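Putative alpha-N-acetylgalactosaminidase (Bacillus halodurans C-125, PDB 3CC1) probably hydrolyses terminal alpha-linked N-acetylgalactosamine from glycoconjugates, as a glycoside hydrolase with a TIM-barrel domain and a C-terminal beta sandwich. Local coordinates at residues P12-N17 with G336-N341; N143-C146 with M152-V155. All blocks are in the same frame, centred on the assembly; numbering follows the deposited sequence. Where two conformers were deposited one is given.

Interaction 1: residues P12-N17 with G336-N341; sequences PPMGWN and GILSIN
N341 and P12 meet at one end of this contact, and M14 meets L338 at the other. The P12 ring lies against N341 through two different oxygens. Its CG is 3.5 Å from the backbone O of N341, and its CB is 3.8 Å from N341 OD1. Ring and amide run alongside each other with their ends reversed. The side chain of N341 runs with CG anti to the backbone N (chi1 179°), which carries OD1 toward the proline. These are van der Waals contacts, and the polar atoms of N341 find their partners elsewhere. ND2 is hydrogen-bonded to S313 O and only weakly to W308 O, which helps to fix the rotation of this buried amide beside the proline. The backbone O is satisfied separately, by a hydrogen bond from H312 ND1.

Strand 14-17 is flanked in the parallel sheet by strands 49-52 and 315-317. Helix 335-343 comes after strand 315-317 in the chain. Its packing here is consistent with the outer layer of helices of a TIM barrel. It precedes the beta sandwich, and I337 reaches V400 and W401 of that domain. G336, at the start of the helix segment, lines the pocket of a bound hexaoxaicosane-diol.

M14 is a selenomethionine pointing at the helix. Its chain is extended at chi2 and bends at SE (chi3 55°), so that CE is the atom that touches. CE comes to 3.7 Å from L338 CD2 and 4.0 Å from L338 CD1, and so meets both branches of the leucine. The two side chains meet at an angle in a wholly apolar contact. L338 also packs on L315 and M14 on W47.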
# COMPACT_ATOMS: atom_id res chain seq x y z
N PRO A 12 -9.77 0.60 30.98
CA PRO A 12 -9.75 -0.60 30.09
C PRO A 12 -9.68 -1.88 30.92
O PRO A 12 -8.95 -1.93 31.90
CB PRO A 12 -8.48 -0.41 29.27
CG PRO A 12 -8.25 1.10 29.26
CD PRO A 12 -8.85 1.66 30.53
N PRO A 13 -10.48 -2.89 30.56
CA PRO A 13 -10.43 -4.16 31.29
C PRO A 13 -9.04 -4.79 31.30
O PRO A 13 -8.33 -4.79 30.30
CB PRO A 13 -11.42 -5.06 30.51
CG PRO A 13 -12.38 -4.10 29.89
CD PRO A 13 -11.54 -2.89 29.53
N MSE A 14 -8.68 -5.29 32.47
CA MSE A 14 -7.49 -6.08 32.69
C MSE A 14 -7.89 -7.43 33.28
O MSE A 14 -8.64 -7.52 34.28
CB MSE A 14 -6.55 -5.36 33.67
CG MSE A 14 -5.97 -4.04 33.14
SE MSE A 14 -4.92 -3.14 34.45
CE MSE A 14 -3.65 -4.56 34.91
N GLY A 15 -7.39 -8.49 32.65
CA GLY A 15 -7.73 -9.82 33.08
C GLY A 15 -7.04 -10.91 32.32
O GLY A 15 -5.98 -10.70 31.76
N TRP A 16 -7.63 -12.09 32.40
CA TRP A 16 -7.15 -13.31 31.78
C TRP A 16 -8.31 -13.88 30.97
O TRP A 16 -9.46 -13.82 31.38
CB TRP A 16 -6.69 -14.31 32.86
CG TRP A 16 -6.42 -15.73 32.40
CD1 TRP A 16 -5.25 -16.23 31.92
CD2 TRP A 16 -7.35 -16.84 32.40
NE1 TRP A 16 -5.40 -17.55 31.55
CE2 TRP A 16 -6.67 -17.96 31.88
CE3 TRP A 16 -8.71 -16.98 32.74
CZ2 TRP A 16 -7.26 -19.20 31.75
CZ3 TRP A 16 -9.29 -18.25 32.63
CH2 TRP A 16 -8.57 -19.33 32.14
N ASN A 17 -7.98 -14.40 29.81
CA ASN A 17 -8.93 -15.06 28.93
C ASN A 17 -8.39 -16.45 28.53
O ASN A 17 -7.22 -16.61 28.24
CB ASN A 17 -9.20 -14.14 27.73
CG ASN A 17 -10.13 -14.74 26.69
OD1 ASN A 17 -9.82 -15.75 26.07
ND2 ASN A 17 -11.28 -14.11 26.49
N GLY A 336 4.25 1.48 36.45
CA GLY A 336 4.42 2.56 35.48
C GLY A 336 3.75 2.30 34.14
O GLY A 336 3.06 3.15 33.63
N ILE A 337 3.96 1.11 33.60
CA ILE A 337 3.32 0.70 32.33
C ILE A 337 1.80 0.61 32.46
O ILE A 337 1.05 1.03 31.60
CB ILE A 337 3.90 -0.68 31.84
CG1 ILE A 337 5.40 -0.53 31.49
CG2 ILE A 337 3.10 -1.28 30.71
CD1 ILE A 337 5.77 0.54 30.38
N LEU A 338 1.34 -0.02 33.53
CA LEU A 338 -0.08 -0.21 33.75
C LEU A 338 -0.75 1.12 33.93
O LEU A 338 -1.88 1.34 33.51
CB LEU A 338 -0.32 -1.09 34.97
CG LEU A 338 0.17 -2.56 34.89
CD1 LEU A 338 -0.11 -3.29 36.23
CD2 LEU A 338 -0.41 -3.25 33.64
N SER A 339 -0.05 2.03 34.58
CA SER A 339 -0.60 3.35 34.76
C SER A 339 -0.80 4.13 33.43
O SER A 339 -1.74 4.92 33.27
CB SER A 339 0.27 4.09 35.75
OG SER A 339 -0.10 5.44 35.70
N ILE A 340 0.06 3.87 32.45
CA ILE A 340 -0.15 4.45 31.11
C ILE A 340 -1.48 3.94 30.55
O ILE A 340 -2.34 4.72 30.12
CB ILE A 340 1.04 4.16 30.14
CG1 ILE A 340 2.30 4.81 30.69
CG2 ILE A 340 0.75 4.67 28.73
CD1 ILE A 340 3.60 4.32 30.12
N ASN A 341 -1.65 2.61 30.57
CA ASN A 341 -2.87 1.97 30.02
C ASN A 341 -4.14 2.39 30.78
O ASN A 341 -5.23 2.60 30.20
CB ASN A 341 -2.73 0.46 30.10
CG ASN A 341 -3.97 -0.28 29.58
OD1 ASN A 341 -4.84 -0.68 30.35
ND2 ASN A 341 -4.04 -0.46 28.27

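Interaction 2: residues N143-C146 with M152-V155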
# COMPACT_ATOMS: atom_id res chain seq x y z
N ASN A 143 -30.90 -16.89 7.27
CA ASN A 143 -29.98 -16.49 6.21
C ASN A 143 -28.82 -15.66 6.77
O ASN A 143 -27.94 -15.24 6.04
CB ASN A 143 -30.69 -15.71 5.09
CG ASN A 143 -31.12 -14.32 5.51
OD1 ASN A 143 -31.06 -13.94 6.69
ND2 ASN A 143 -31.59 -13.54 4.54
N SER A 144 -28.86 -15.42 8.08
CA SER A 144 -27.78 -14.73 8.80
C SER A 144 -26.96 -15.79 9.54
O SER A 144 -27.38 -16.33 10.56
CB SER A 144 -28.34 -13.72 9.78
OG SER A 144 -27.29 -13.06 10.47
N ILE A 145 -25.81 -16.14 9.00
CA ILE A 145 -24.98 -17.13 9.64
C ILE A 145 -23.59 -16.55 9.88
O ILE A 145 -23.26 -15.50 9.38
CB ILE A 145 -24.87 -18.40 8.80
CG1 ILE A 145 -24.23 -18.06 7.50
CG2 ILE A 145 -26.24 -19.03 8.51
CD1 ILE A 145 -23.32 -19.07 7.11
N CYS A 146 -22.78 -17.27 10.63
CA CYS A 146 -21.43 -16.86 10.91
C CYS A 146 -20.56 -17.76 10.07
O CYS A 146 -20.72 -18.98 10.13
CB CYS A 146 -21.09 -17.04 12.38
SG CYS A 146 -19.33 -16.78 12.71
N MSE A 152 -24.82 -20.79 15.66
CA MSE A 152 -25.97 -19.88 15.75
C MSE A 152 -26.58 -19.50 14.39
O MSE A 152 -25.96 -19.64 13.33
CB MSE A 152 -25.58 -18.57 16.45
CG MSE A 152 -24.56 -18.64 17.60
SE MSE A 152 -25.23 -19.64 19.11
CE MSE A 152 -26.08 -18.20 20.14
N TYR A 153 -27.80 -19.00 14.46
CA TYR A 153 -28.38 -18.14 13.43
C TYR A 153 -28.53 -16.76 14.06
O TYR A 153 -28.62 -16.62 15.28
CB TYR A 153 -29.78 -18.62 13.01
CG TYR A 153 -29.79 -19.90 12.20
CD1 TYR A 153 -29.12 -20.00 11.00
CD2 TYR A 153 -30.52 -21.01 12.64
CE1 TYR A 153 -29.18 -21.17 10.25
CE2 TYR A 153 -30.57 -22.17 11.91
CZ TYR A 153 -29.91 -22.25 10.72
OH TYR A 153 -29.94 -23.42 10.00
N GLY A 154 -28.52 -15.74 13.21
CA GLY A 154 -28.94 -14.43 13.61
C GLY A 154 -30.35 -14.37 14.14
O GLY A 154 -31.22 -15.14 13.75
N VAL A 155 -30.55 -13.42 15.04
CA VAL A 155 -31.87 -13.05 15.49
C VAL A 155 -32.32 -11.86 14.64
O VAL A 155 -31.59 -10.89 14.43
CB VAL A 155 -31.86 -12.69 16.99
CG1 VAL A 155 -33.19 -12.08 17.42
CG2 VAL A 155 -31.53 -13.93 17.83
O HOH W 1 -23.51 -19.71 11.93
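This is a backbone-led contact between an irregular segment, 143-146, and strand 152-155. The two run antiparallel. The irregular segment continues from strand 140-141, which pairs with strand 152-155 in a small antiparallel sheet beside the TIM barrel. A single direct hydrogen bond joins the segments, from G154 N to S144 O. It is 2.9 Å long and nearly straight at the hydrogen (171°), although the donor is tilted 29° from the carbonyl plane. The same oxygen lies 3.5 Å from Y153 CA in a CA-H...O contact, so S144 O touches two successive residues of the strand.

Two residues further along, the two backbones are joined through water. A water molecule is hydrogen-bonded to C146 N at 2.9 Å and to M152 O at 2.8 Å. It thus bridges two backbones too far apart for a direct bond.

The side chains add two small contacts. The S144 side chain lies over the backbone of G154, with OG 3.8 Å from G154 CA. OG is held there by a hydrogen bond to R116 NH1. I145 meets Y153 with its CG2 branch, which sits at the edge of the ring, near its plane. CG2 is 3.9 Å from Y153 CD1 and 4.0 Å from Y153 CE1. With chi1 at 62°, CG2 stands anti to the carbonyl carbon and beside the backbone N, where it meets the ring, while I145 CD1 is turned from the tyrosine.

I145 also packs on I239 of the second subunit. Helix 120-125 touches both I145 and Y153 through R120, which is also hydrogen-bonded to M152 O. C146 and M152 rest on M115 of strand 109-115, and V155 turns to helix 162-175.

Overall arrangement
Interaction 1 is buried, and lies nearer the centre of the folded chain than interaction 2, which is partly open to solvent. Their centres are 34 Å apart and their nearest atoms about 16 Å apart, so they do not touch. They hold different elements. Interaction 1 brings together a barrel strand and a helix more than 300 residues later, and it works by side-chain packing. Interaction 2 joins neighbouring pieces of a local antiparallel unit through one backbone bond and a bridging water. Interaction 1 is untouched by other chains of the assembly; interaction 2 reaches the second subunit through I145.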